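Local coordinates for protein serine proteinase inhibitor 1 (Myxoma virus, PDB 6BJ5) that inhibits serine endopeptidases as a poxviral member of the serpin family and is important for the virulence of the virus, at residues 76-81 / 100-105; 133-138 / 292-297; 45-50 / 57-62. One frame throughout, in Å; residues are numbered along the deposited sequence.

Interaction 1: 76-81 / 100-105; sequences RELFVD and TSVQRV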
ATOM      1  N   ARG A  76     -14.051  -3.517   1.548  1.00 25.72           N
ATOM      2  CA  ARG A  76     -14.474  -2.721   0.396  1.00 33.39           C
ATOM      3  C   ARG A  76     -15.912  -2.261   0.579  1.00 35.43           C
ATOM      4  O   ARG A  76     -16.822  -3.087   0.714  1.00 28.67           O
ATOM      5  CB  ARG A  76     -14.327  -3.509  -0.902  1.00 27.47           C
ATOM      6  CG  ARG A  76     -12.896  -3.803  -1.242  1.00 36.96           C
ATOM      7  CD  ARG A  76     -12.773  -5.190  -1.822  1.00 45.68           C
ATOM      8  NE  ARG A  76     -11.970  -5.109  -3.022  1.00 55.55           N
ATOM      9  CZ  ARG A  76     -11.942  -6.025  -3.965  1.00 58.27           C
ATOM     10  NH1 ARG A  76     -11.184  -5.833  -5.030  1.00 71.85           N
ATOM     11  NH2 ARG A  76     -12.679  -7.108  -3.835  1.00 58.69           N
ATOM     12  N   GLU A  77     -16.104  -0.941   0.562  1.00 32.59           N
ATOM     13  CA  GLU A  77     -17.401  -0.319   0.760  1.00 28.25           C
ATOM     14  C   GLU A  77     -17.521   0.796  -0.264  1.00 25.89           C
ATOM     15  O   GLU A  77     -16.512   1.368  -0.695  1.00 21.01           O
ATOM     16  CB  GLU A  77     -17.572   0.273   2.182  1.00 28.25           C
ATOM     17  CG  GLU A  77     -17.358  -0.707   3.327  1.00 32.58           C
ATOM     18  CD  GLU A  77     -18.323  -1.882   3.323  1.00 42.67           C
ATOM     19  OE1 GLU A  77     -19.541  -1.691   3.117  1.00 43.72           O
ATOM     20  OE2 GLU A  77     -17.849  -3.018   3.504  1.00 48.94           O
ATOM     21  N   LEU A  78     -18.761   1.079  -0.662  1.00 23.17           N
ATOM     22  CA  LEU A  78     -19.083   2.186  -1.547  1.00 19.97           C
ATOM     23  C   LEU A  78     -20.190   3.012  -0.897  1.00 22.79           C
ATOM     24  O   LEU A  78     -21.216   2.470  -0.476  1.00 21.76           O
ATOM     25  CB  LEU A  78     -19.509   1.673  -2.933  1.00 21.55           C
ATOM     26  CG  LEU A  78     -19.994   2.714  -3.946  1.00 28.10           C
ATOM     27  CD1 LEU A  78     -18.913   3.752  -4.262  1.00 29.05           C
ATOM     28  CD2 LEU A  78     -20.494   2.043  -5.217  1.00 20.86           C
ATOM     29  N   PHE A  79     -19.985   4.317  -0.810  1.00 29.52           N
ATOM     30  CA  PHE A  79     -20.949   5.224  -0.196  1.00 29.57           C
ATOM     31  C   PHE A  79     -21.446   6.153  -1.289  1.00 31.16           C
ATOM     32  O   PHE A  79     -20.713   7.045  -1.734  1.00 33.51           O
ATOM     33  CB  PHE A  79     -20.297   6.014   0.936  1.00 38.91           C
ATOM     34  CG  PHE A  79     -19.758   5.152   2.021  1.00 46.81           C
ATOM     35  CD1 PHE A  79     -20.561   4.753   3.070  1.00 38.32           C
ATOM     36  CD2 PHE A  79     -18.452   4.680   1.956  1.00 47.10           C
ATOM     37  CE1 PHE A  79     -20.064   3.924   4.055  1.00 41.61           C
ATOM     38  CE2 PHE A  79     -17.952   3.852   2.935  1.00 42.11           C
ATOM     39  CZ  PHE A  79     -18.759   3.470   3.986  1.00 44.37           C
ATOM     40  N   VAL A  80     -22.676   5.953  -1.738  1.00 28.26           N
ATOM     41  CA  VAL A  80     -23.241   6.794  -2.778  1.00 38.28           C
ATOM     42  C   VAL A  80     -24.295   7.679  -2.151  1.00 32.69           C
ATOM     43  O   VAL A  80     -25.099   7.218  -1.332  1.00 29.29           O
ATOM     44  CB  VAL A  80     -23.827   5.966  -3.930  1.00 38.49           C
ATOM     45  CG1 VAL A  80     -24.401   6.897  -4.985  1.00 31.63           C
ATOM     46  CG2 VAL A  80     -22.732   5.116  -4.510  1.00 41.13           C
ATOM     47  N   ASP A  81     -24.294   8.946  -2.552  1.00 31.04           N
ATOM     48  CA  ASP A  81     -25.253   9.889  -2.016  1.00 30.46           C
ATOM     49  C   ASP A  81     -26.673   9.452  -2.354  1.00 33.40           C
ATOM     50  O   ASP A  81     -26.920   8.847  -3.401  1.00 38.26           O
ATOM     51  CB  ASP A  81     -24.987  11.282  -2.555  1.00 26.92           C
ATOM     52  CG  ASP A  81     -25.824  12.320  -1.853  1.00 35.81           C
ATOM     53  OD1 ASP A  81     -25.469  12.718  -0.724  1.00 39.37           O
ATOM     54  OD2 ASP A  81     -26.874  12.697  -2.406  1.00 46.85           O
ATOM     55  N   THR A 100     -21.416  -7.058   0.303  1.00 39.63           N
ATOM     56  CA  THR A 100     -21.727  -5.821   1.005  1.00 46.35           C
ATOM     57  C   THR A 100     -22.603  -4.969   0.096  1.00 49.98           C
ATOM     58  O   THR A 100     -22.543  -5.084  -1.130  1.00 51.93           O
ATOM     59  CB  THR A 100     -20.452  -5.060   1.413  1.00 42.51           C
ATOM     60  OG1 THR A 100     -20.788  -4.022   2.335  1.00 46.22           O
ATOM     61  CG2 THR A 100     -19.786  -4.420   0.206  1.00 48.08           C
ATOM     62  N   SER A 101     -23.431  -4.129   0.710  1.00 47.29           N
ATOM     63  CA  SER A 101     -24.396  -3.323  -0.019  1.00 47.06           C
ATOM     64  C   SER A 101     -23.953  -1.875  -0.068  1.00 38.69           C
ATOM     65  O   SER A 101     -23.338  -1.370   0.878  1.00 42.03           O
ATOM     66  CB  SER A 101     -25.796  -3.412   0.589  1.00 51.58           C
ATOM     67  OG  SER A 101     -26.396  -4.657   0.268  1.00 53.66           O
ATOM     68  N   VAL A 102     -24.249  -1.230  -1.197  1.00 30.60           N
ATOM     69  CA  VAL A 102     -23.997   0.191  -1.319  1.00 28.45           C
ATOM     70  C   VAL A 102     -24.700   0.914  -0.184  1.00 37.30           C
ATOM     71  O   VAL A 102     -25.866   0.639   0.127  1.00 40.23           O
ATOM     72  CB  VAL A 102     -24.480   0.690  -2.687  1.00 30.65           C
ATOM     73  CG1 VAL A 102     -24.264   2.198  -2.803  1.00 40.22           C
ATOM     74  CG2 VAL A 102     -23.760  -0.053  -3.789  1.00 27.50           C
ATOM     75  N   GLN A 103     -23.987   1.838   0.446  1.00 24.93           N
ATOM     76  CA  GLN A 103     -24.500   2.572   1.597  1.00 38.60           C
ATOM     77  C   GLN A 103     -24.945   3.948   1.121  1.00 46.61           C
ATOM     78  O   GLN A 103     -24.114   4.771   0.729  1.00 53.78           O
ATOM     79  CB  GLN A 103     -23.437   2.701   2.686  1.00 32.55           C
ATOM     80  CG  GLN A 103     -22.926   1.374   3.188  1.00 38.21           C
ATOM     81  CD  GLN A 103     -24.011   0.563   3.857  1.00 48.40           C
ATOM     82  OE1 GLN A 103     -24.712   1.063   4.743  1.00 59.77           O
ATOM     83  NE2 GLN A 103     -24.155  -0.697   3.446  1.00 38.41           N
ATOM     84  N   ARG A 104     -26.249   4.206   1.167  1.00 55.80           N
ATOM     85  CA  ARG A 104     -26.746   5.516   0.769  1.00 52.27           C
ATOM     86  C   ARG A 104     -26.485   6.468   1.927  1.00 42.99           C
ATOM     87  O   ARG A 104     -26.663   6.113   3.096  1.00 42.80           O
ATOM     88  CB  ARG A 104     -28.236   5.486   0.421  1.00 45.44           C
ATOM     89  CG  ARG A 104     -28.706   4.308  -0.447  1.00 40.71           C
ATOM     90  CD  ARG A 104     -28.026   4.114  -1.782  1.00 35.13           C
ATOM     91  NE  ARG A 104     -27.964   5.299  -2.618  1.00 37.70           N
ATOM     92  CZ  ARG A 104     -28.526   5.395  -3.816  1.00 36.47           C
ATOM     93  NH1 ARG A 104     -28.385   6.517  -4.504  1.00 31.90           N
ATOM     94  NH2 ARG A 104     -29.228   4.384  -4.323  1.00 32.60           N
ATOM     95  N   VAL A 105     -26.042   7.676   1.596  1.00 38.60           N
ATOM     96  CA  VAL A 105     -25.433   8.594   2.549  1.00 34.46           C
ATOM     97  C   VAL A 105     -25.766   9.996   2.049  1.00 41.90           C
ATOM     98  O   VAL A 105     -26.154  10.178   0.895  1.00 49.25           O
ATOM     99  CB  VAL A 105     -23.898   8.332   2.616  1.00 41.92           C
ATOM    100  CG1 VAL A 105     -23.202   9.030   1.500  1.00 48.53           C
ATOM    101  CG2 VAL A 105     -23.276   8.691   3.941  1.00 43.34           C
TER
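The F79 ring lies beside the Q103 side chain, pointing the same way. Q103 CB comes to F79 CD1 obliquely, at 3.6 Å. The ring and the Q103 amide are turned 71° from each other. I116 of helix 112-120 also packs on F79. T100 OG1 meets E77 OE1 on the syn side, slightly out of the carboxylate plane, at 2.8 Å. It is anti to its backbone N (chi1 -168°), which turns it there. Y119 OH also bonds to E77 OE1, and K123 forms a salt bridge with OE2. D81 O lies at the edge of the R104 guanidinium, in its plane; its bond from R104 NH1 is doubtful, as NH1 sits too close to another atom. V80 and V102 cross obliquely, V80 CG2 lying 3.7 Å from V102 CG1. L78 CD2 lies alongside V102 CG2 at 4.1 Å. In the parallel backbone pairing, Q103 N bonds nearly straight (178°) to L78 O at 3.0 Å. V80 N to Q103 O and V105 N to V80 O are weak bonds. Helix 88-98 links strand 73-81 to 103-105, one of the sheet's two outer strands within this chain, in a beta-alpha-beta crossover at one edge of the large serpin sheet A.

Interaction 2: 133-138 / 292-297; sequences DASLDR and KVLQTS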
ATOM      1  N   ASP A 133     -10.974  13.412   6.130  1.00 88.53           N
ATOM      2  CA  ASP A 133     -11.538  14.719   5.809  1.00 94.95           C
ATOM      3  C   ASP A 133     -10.785  15.392   4.685  1.00 86.61           C
ATOM      4  O   ASP A 133     -11.327  16.294   4.038  1.00 87.16           O
ATOM      5  CB  ASP A 133     -11.544  15.662   7.009  1.00108.12           C
ATOM      6  CG  ASP A 133     -12.471  16.853   6.790  1.00116.34           C
ATOM      7  OD1 ASP A 133     -13.696  16.663   6.635  1.00120.02           O
ATOM      8  OD2 ASP A 133     -11.971  17.991   6.748  1.00115.87           O
ATOM      9  N   ALA A 134      -9.540  14.982   4.466  1.00 77.22           N
ATOM     10  CA  ALA A 134      -8.838  15.334   3.242  1.00 70.65           C
ATOM     11  C   ALA A 134      -9.667  15.040   1.993  1.00 67.68           C
ATOM     12  O   ALA A 134      -9.533  15.739   0.982  1.00 72.01           O
ATOM     13  CB  ALA A 134      -7.501  14.599   3.187  1.00 64.19           C
ATOM     14  N   SER A 135     -10.545  14.031   2.041  1.00 60.24           N
ATOM     15  CA  SER A 135     -11.162  13.498   0.835  1.00 52.10           C
ATOM     16  C   SER A 135     -12.658  13.764   0.683  1.00 53.41           C
ATOM     17  O   SER A 135     -13.186  13.560  -0.414  1.00 49.17           O
ATOM     18  CB  SER A 135     -10.935  11.974   0.815  1.00 42.71           C
ATOM     19  OG  SER A 135     -11.038  11.418  -0.477  1.00 56.06           O
ATOM     20  N   LEU A 136     -13.343  14.285   1.696  1.00 56.96           N
ATOM     21  CA  LEU A 136     -14.774  14.569   1.583  1.00 47.40           C
ATOM     22  C   LEU A 136     -14.997  16.055   1.382  1.00 48.95           C
ATOM     23  O   LEU A 136     -14.710  16.865   2.268  1.00 53.29           O
ATOM     24  CB  LEU A 136     -15.578  14.057   2.767  1.00 34.96           C
ATOM     25  CG  LEU A 136     -15.619  12.536   2.687  1.00 43.37           C
ATOM     26  CD1 LEU A 136     -16.295  11.923   3.903  1.00 48.89           C
ATOM     27  CD2 LEU A 136     -16.250  12.077   1.384  1.00 39.59           C
ATOM     28  N   ASP A 137     -15.389  16.397   0.180  1.00 51.56           N
ATOM     29  CA  ASP A 137     -15.852  17.713  -0.213  1.00 55.84           C
ATOM     30  C   ASP A 137     -17.354  17.790   0.127  1.00 61.08           C
ATOM     31  O   ASP A 137     -17.905  16.888   0.761  1.00 63.46           O
ATOM     32  CB  ASP A 137     -15.443  17.875  -1.684  1.00 65.21           C
ATOM     33  CG  ASP A 137     -16.201  18.924  -2.406  1.00 82.65           C
ATOM     34  OD1 ASP A 137     -15.865  20.114  -2.258  1.00 97.21           O
ATOM     35  OD2 ASP A 137     -17.117  18.548  -3.158  1.00 84.67           O
ATOM     36  N   ARG A 138     -18.049  18.852  -0.266  1.00 69.65           N
ATOM     37  CA  ARG A 138     -19.500  18.905  -0.112  1.00 70.71           C
ATOM     38  C   ARG A 138     -20.259  18.572  -1.390  1.00 64.73           C
ATOM     39  O   ARG A 138     -21.457  18.322  -1.339  1.00 46.44           O
ATOM     40  CB  ARG A 138     -19.929  20.290   0.382  1.00 79.30           C
ATOM     41  CG  ARG A 138     -20.351  20.314   1.840  1.00 89.52           C
ATOM     42  CD  ARG A 138     -20.817  21.692   2.272  1.00 99.25           C
ATOM     43  NE  ARG A 138     -21.813  21.614   3.335  1.00105.63           N
ATOM     44  CZ  ARG A 138     -21.509  21.490   4.620  1.00106.67           C
ATOM     45  NH1 ARG A 138     -22.471  21.416   5.530  1.00102.89           N
ATOM     46  NH2 ARG A 138     -20.237  21.433   4.988  1.00110.18           N
ATOM     47  N   LYS A 292     -10.796  12.683  -6.781  1.00 35.50           N
ATOM     48  CA  LYS A 292      -9.605  12.480  -5.967  1.00 32.78           C
ATOM     49  C   LYS A 292      -9.437  10.999  -5.683  1.00 30.72           C
ATOM     50  O   LYS A 292     -10.421  10.286  -5.467  1.00 26.63           O
ATOM     51  CB  LYS A 292      -9.627  13.268  -4.639  1.00 35.84           C
ATOM     52  CG  LYS A 292      -9.969  14.748  -4.737  1.00 40.61           C
ATOM     53  CD  LYS A 292     -10.159  15.377  -3.351  1.00 58.40           C
ATOM     54  CE  LYS A 292     -11.244  16.461  -3.352  1.00 62.50           C
ATOM     55  NZ  LYS A 292     -11.135  17.402  -2.194  1.00 58.47           N
ATOM     56  N   VAL A 293      -8.185  10.549  -5.667  1.00 27.22           N
ATOM     57  CA  VAL A 293      -7.827   9.236  -5.155  1.00 26.36           C
ATOM     58  C   VAL A 293      -6.764   9.460  -4.096  1.00 33.19           C
ATOM     59  O   VAL A 293      -5.663   9.945  -4.400  1.00 27.00           O
ATOM     60  CB  VAL A 293      -7.311   8.280  -6.238  1.00 28.85           C
ATOM     61  CG1 VAL A 293      -7.039   6.903  -5.605  1.00 21.60           C
ATOM     62  CG2 VAL A 293      -8.309   8.161  -7.379  1.00 21.48           C
ATOM     63  N   LEU A 294      -7.106   9.148  -2.848  1.00 37.11           N
ATOM     64  CA  LEU A 294      -6.220   9.355  -1.715  1.00 30.50           C
ATOM     65  C   LEU A 294      -6.015   8.058  -0.958  1.00 23.71           C
ATOM     66  O   LEU A 294      -6.954   7.262  -0.786  1.00 23.26           O
ATOM     67  CB  LEU A 294      -6.767  10.422  -0.772  1.00 32.25           C
ATOM     68  CG  LEU A 294      -6.991  11.775  -1.442  1.00 44.23           C
ATOM     69  CD1 LEU A 294      -7.489  12.795  -0.423  1.00 44.66           C
ATOM     70  CD2 LEU A 294      -5.727  12.254  -2.151  1.00 50.07           C
ATOM     71  N   GLN A 295      -4.769   7.843  -0.543  1.00 14.69           N
ATOM     72  CA  GLN A 295      -4.393   6.699   0.275  1.00 22.87           C
ATOM     73  C   GLN A 295      -3.609   7.172   1.495  1.00 27.24           C
ATOM     74  O   GLN A 295      -2.606   7.888   1.371  1.00 22.17           O
ATOM     75  CB  GLN A 295      -3.562   5.693  -0.533  1.00 21.30           C
ATOM     76  CG  GLN A 295      -3.616   4.291   0.025  1.00 25.05           C
ATOM     77  CD  GLN A 295      -2.631   3.352  -0.624  1.00 32.51           C
ATOM     78  OE1 GLN A 295      -1.422   3.397  -0.361  1.00 33.50           O
ATOM     79  NE2 GLN A 295      -3.142   2.513  -1.518  1.00 18.18           N
ATOM     80  N   THR A 296      -4.050   6.763   2.671  1.00 29.52           N
ATOM     81  CA  THR A 296      -3.260   6.956   3.870  1.00 24.51           C
ATOM     82  C   THR A 296      -2.854   5.580   4.377  1.00 21.71           C
ATOM     83  O   THR A 296      -3.697   4.680   4.527  1.00 19.66           O
ATOM     84  CB  THR A 296      -4.021   7.743   4.935  1.00 26.12           C
ATOM     85  OG1 THR A 296      -5.107   6.958   5.412  1.00 39.09           O
ATOM     86  CG2 THR A 296      -4.579   9.012   4.359  1.00 27.41           C
ATOM     87  N   SER A 297      -1.558   5.413   4.593  1.00 23.12           N
ATOM     88  CA  SER A 297      -0.989   4.144   5.008  1.00 32.45           C
ATOM     89  C   SER A 297      -0.113   4.367   6.230  1.00 26.54           C
ATOM     90  O   SER A 297       0.403   5.463   6.462  1.00 19.92           O
ATOM     91  CB  SER A 297      -0.160   3.492   3.885  1.00 29.77           C
ATOM     92  OG  SER A 297      -0.931   3.292   2.711  1.00 27.48           O
TER
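A134 brings its CB to L294 CD1 at 4.0 Å. Its carbonyl passes side-on to this methyl, A134 O lying 3.8 Å from L294 CD1. The same oxygen is 3.9 Å from K292 NZ. S135 meets L294 next. Its CB lies 3.8 Å from L294 CD1, and its OG is equally near that methyl. One leucine branch therefore does nearly all the apolar touching. It gets there because CD1 is anti to CA, with chi2 at -178°. S135 OG has a weak hydrogen bond to T315 O, and S135 also packs on A313 of strand 305-314. D137 points its CB toward the strand segment, 4.4 Å from K292 NZ. Its OD1 is 5.5 Å from K292 NZ, too far for a salt bridge, while OD2 bonds to D139 N. The loop between helix 112-120 and strand 142-153 thus lies against serpin sheet A beside strand 293-302. Strand 305-314 lies between strands 142-153 and 293-302, antiparallel to both, consistent with the loop-inserted form of a serpin. No hydrogen bond or salt bridge spans the two segments. The contact rests on a few methyl and methylene touches, with probably only a mild attraction between the lysine and the oxygens near it.

Interaction 3: 45-50 / 57-62; sequences SVLRIA and REIDVP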
ATOM      1  N   SER A  45     -10.489  -2.000  -8.669  1.00 19.43           N
ATOM      2  CA  SER A  45     -11.245  -3.164  -9.120  1.00 23.26           C
ATOM      3  C   SER A  45     -12.738  -2.990  -8.853  1.00 32.80           C
ATOM      4  O   SER A  45     -13.575  -3.332  -9.700  1.00 32.99           O
ATOM      5  CB  SER A  45     -10.689  -4.411  -8.431  1.00 31.55           C
ATOM      6  OG  SER A  45     -11.343  -5.596  -8.832  1.00 35.21           O
ATOM      7  N   VAL A  46     -13.087  -2.421  -7.696  1.00 37.00           N
ATOM      8  CA  VAL A  46     -14.478  -2.067  -7.413  1.00 17.91           C
ATOM      9  C   VAL A  46     -14.947  -0.972  -8.360  1.00 20.93           C
ATOM     10  O   VAL A  46     -16.003  -1.092  -8.990  1.00 26.51           O
ATOM     11  CB  VAL A  46     -14.626  -1.638  -5.943  1.00 27.96           C
ATOM     12  CG1 VAL A  46     -16.024  -1.100  -5.683  1.00 21.46           C
ATOM     13  CG2 VAL A  46     -14.316  -2.813  -5.016  1.00 15.90           C
ATOM     14  N   LEU A  47     -14.157   0.110  -8.491  1.00 30.57           N
ATOM     15  CA  LEU A  47     -14.501   1.220  -9.386  1.00 29.10           C
ATOM     16  C   LEU A  47     -14.819   0.736 -10.785  1.00 35.84           C
ATOM     17  O   LEU A  47     -15.556   1.393 -11.526  1.00 44.44           O
ATOM     18  CB  LEU A  47     -13.340   2.210  -9.464  1.00 25.20           C
ATOM     19  CG  LEU A  47     -13.552   3.478 -10.293  1.00 24.68           C
ATOM     20  CD1 LEU A  47     -14.639   4.322  -9.685  1.00 26.82           C
ATOM     21  CD2 LEU A  47     -12.290   4.298 -10.395  1.00 24.87           C
ATOM     22  N   ARG A  48     -14.288  -0.415 -11.142  1.00 38.32           N
ATOM     23  CA  ARG A  48     -14.404  -0.950 -12.481  1.00 42.69           C
ATOM     24  C   ARG A  48     -15.791  -1.548 -12.714  1.00 40.97           C
ATOM     25  O   ARG A  48     -16.310  -1.503 -13.834  1.00 28.96           O
ATOM     26  CB  ARG A  48     -13.253  -1.938 -12.656  1.00 36.99           C
ATOM     27  CG  ARG A  48     -13.129  -2.594 -13.939  1.00 30.93           C
ATOM     28  CD  ARG A  48     -11.872  -3.441 -13.935  1.00 24.02           C
ATOM     29  NE  ARG A  48     -12.013  -4.434 -14.983  1.00 38.60           N
ATOM     30  CZ  ARG A  48     -11.810  -4.179 -16.268  1.00 37.48           C
ATOM     31  NH1 ARG A  48     -11.432  -2.956 -16.663  1.00 25.63           N
ATOM     32  NH2 ARG A  48     -12.006  -5.151 -17.149  1.00 29.81           N
ATOM     33  N   ILE A  49     -16.425  -2.070 -11.662  1.00 39.97           N
ATOM     34  CA  ILE A  49     -17.774  -2.599 -11.769  1.00 31.38           C
ATOM     35  C   ILE A  49     -18.758  -1.496 -12.121  1.00 31.07           C
ATOM     36  O   ILE A  49     -19.826  -1.769 -12.662  1.00 37.49           O
ATOM     37  CB  ILE A  49     -18.156  -3.283 -10.435  1.00 41.87           C
ATOM     38  CG1 ILE A  49     -17.185  -4.424 -10.122  1.00 42.89           C
ATOM     39  CG2 ILE A  49     -19.578  -3.806 -10.461  1.00 30.26           C
ATOM     40  CD1 ILE A  49     -17.205  -5.516 -11.156  1.00 40.29           C
ATOM     41  N   ALA A  50     -18.401  -0.244 -11.871  1.00 27.87           N
ATOM     42  CA  ALA A  50     -19.261   0.877 -12.207  1.00 32.47           C
ATOM     43  C   ALA A  50     -18.967   1.484 -13.576  1.00 31.58           C
ATOM     44  O   ALA A  50     -19.792   2.253 -14.087  1.00 31.60           O
ATOM     45  CB  ALA A  50     -19.132   1.969 -11.135  1.00 22.19           C
ATOM     46  N   ARG A  57     -11.929   0.341 -19.649  1.00 37.69           N
ATOM     47  CA  ARG A  57     -10.750  -0.247 -20.260  1.00 35.70           C
ATOM     48  C   ARG A  57      -9.476   0.328 -19.658  1.00 32.51           C
ATOM     49  O   ARG A  57      -8.509  -0.409 -19.443  1.00 40.53           O
ATOM     50  CB  ARG A  57     -10.770  -0.026 -21.769  1.00 37.26           C
ATOM     51  CG  ARG A  57      -9.607  -0.662 -22.491  1.00 38.94           C
ATOM     52  CD  ARG A  57      -9.465  -0.099 -23.886  1.00 34.47           C
ATOM     53  NE  ARG A  57      -9.012   1.290 -23.893  1.00 28.72           N
ATOM     54  CZ  ARG A  57      -7.728   1.641 -23.899  1.00 32.60           C
ATOM     55  NH1 ARG A  57      -6.786   0.689 -23.884  1.00 25.55           N
ATOM     56  NH2 ARG A  57      -7.385   2.934 -23.912  1.00 23.50           N
ATOM     57  N   GLU A  58      -9.452   1.642 -19.387  1.00 30.03           N
ATOM     58  CA  GLU A  58      -8.252   2.261 -18.832  1.00 19.66           C
ATOM     59  C   GLU A  58      -8.018   1.862 -17.385  1.00 28.28           C
ATOM     60  O   GLU A  58      -6.889   1.982 -16.898  1.00 30.08           O
ATOM     61  CB  GLU A  58      -8.314   3.791 -18.889  1.00 27.99           C
ATOM     62  CG  GLU A  58      -8.654   4.464 -20.212  1.00 27.64           C
ATOM     63  CD  GLU A  58      -8.553   6.006 -20.123  1.00 37.33           C
ATOM     64  OE1 GLU A  58      -8.921   6.599 -19.087  1.00 36.53           O
ATOM     65  OE2 GLU A  58      -8.106   6.640 -21.100  1.00 53.97           O
ATOM     66  N   ILE A  59      -9.050   1.396 -16.689  1.00 31.33           N
ATOM     67  CA  ILE A  59      -8.886   0.862 -15.349  1.00 26.88           C
ATOM     68  C   ILE A  59      -8.444  -0.580 -15.506  1.00 30.94           C
ATOM     69  O   ILE A  59      -9.202  -1.523 -15.261  1.00 32.21           O
ATOM     70  CB  ILE A  59     -10.169   1.032 -14.522  1.00 29.00           C
ATOM     71  CG1 ILE A  59     -10.487   2.526 -14.398  1.00 20.46           C
ATOM     72  CG2 ILE A  59     -10.030   0.396 -13.151  1.00 31.01           C
ATOM     73  CD1 ILE A  59     -11.949   2.825 -14.268  1.00 23.09           C
ATOM     74  N   ASP A  60      -7.202  -0.744 -15.940  1.00 37.78           N
ATOM     75  CA  ASP A  60      -6.623  -2.046 -16.261  1.00 39.87           C
ATOM     76  C   ASP A  60      -6.184  -2.737 -14.966  1.00 33.92           C
ATOM     77  O   ASP A  60      -5.109  -2.466 -14.435  1.00 30.96           O
ATOM     78  CB  ASP A  60      -5.471  -1.857 -17.242  1.00 48.14           C
ATOM     79  CG  ASP A  60      -5.223  -3.087 -18.081  1.00 63.06           C
ATOM     80  OD1 ASP A  60      -5.318  -4.207 -17.538  1.00 67.77           O
ATOM     81  OD2 ASP A  60      -4.966  -2.931 -19.298  1.00 68.98           O
ATOM     82  N   VAL A  61      -7.013  -3.642 -14.457  1.00 32.98           N
ATOM     83  CA  VAL A  61      -6.872  -4.192 -13.108  1.00 40.69           C
ATOM     84  C   VAL A  61      -7.465  -5.596 -13.078  1.00 37.71           C
ATOM     85  O   VAL A  61      -8.403  -5.868 -13.840  1.00 44.46           O
ATOM     86  CB  VAL A  61      -7.537  -3.250 -12.082  1.00 42.96           C
ATOM     87  CG1 VAL A  61      -7.912  -3.961 -10.807  1.00 54.78           C
ATOM     88  CG2 VAL A  61      -6.585  -2.126 -11.737  1.00 24.63           C
ATOM     89  N   PRO A  62      -6.930  -6.524 -12.276  1.00 35.69           N
ATOM     90  CA  PRO A  62      -7.587  -7.839 -12.104  1.00 42.18           C
ATOM     91  C   PRO A  62      -9.054  -7.685 -11.690  1.00 51.58           C
ATOM     92  O   PRO A  62      -9.385  -6.923 -10.778  1.00 52.46           O
ATOM     93  CB  PRO A  62      -6.760  -8.505 -10.994  1.00 34.97           C
ATOM     94  CG  PRO A  62      -5.380  -7.828 -11.076  1.00 27.65           C
ATOM     95  CD  PRO A  62      -5.636  -6.423 -11.566  1.00 26.27           C
TER
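R48 and I59 carry most of this contact between helix 37-49 and the chain leaving helix 53-58. These two consecutive helices correspond to helices B and C of the serpin fold. R48 CG is anti to the backbone N (chi1 -179°), and the side chain runs extended as far as NE. It packs on I59, with R48 CB 4.0 Å from I59 CG2 and R48 CD 3.5 Å from I59 O. At its end, R48 NH1 gives a weak hydrogen bond to I59 O at 3.0 Å, bent to 123° at the hydrogen. V61 O lies over one face of the guanidinium, 4.0 Å from R48 NE. R48 NH2 has a long, weak ion pair with E63. I59 is the centre of an inverse gamma turn. Its carbonyl is turned to R48, while its side chain points toward the helix. There L47 crosses it at about a right angle, L47 CD2 lying 4.2 Å from I59 CD1. L44 of the same helix also packs on I59. L47 is further covered by F279 and by L144 of strand 142-153. One turn before R48, S45 meets the chain at the other end of the contact. S45 OG donates to P62 O at 3.1 Å. The donor sits in the carbonyl plane, at a C=O...O angle of 155°. This bond holds the departing chain beside the helix. Next to it, V61 CG1 rests against S45 CB at 3.7 Å.

From the N terminus, interaction 3 comes first. It closes residues 51-56, which hold most of helix 53-58. Interaction 1 follows and closes the crossover through helix 88-98. Interaction 2 opens later. It spans 153 residues and brings the loop before strand 142-153 to strand 293-302. The three are in series, so none nests or crosses. Interactions 1 and 3 touch: R76 of strand 73-81 packs on S45 and V46 of helix 37-49. Interactions 1 and 2 reach the same sheet, but their nearest atoms are about 7 Å apart. Together they join the chain after helix 53-58 to helix 37-49, strand 103-105 to the sheet edge, and the loop to the sheet's middle.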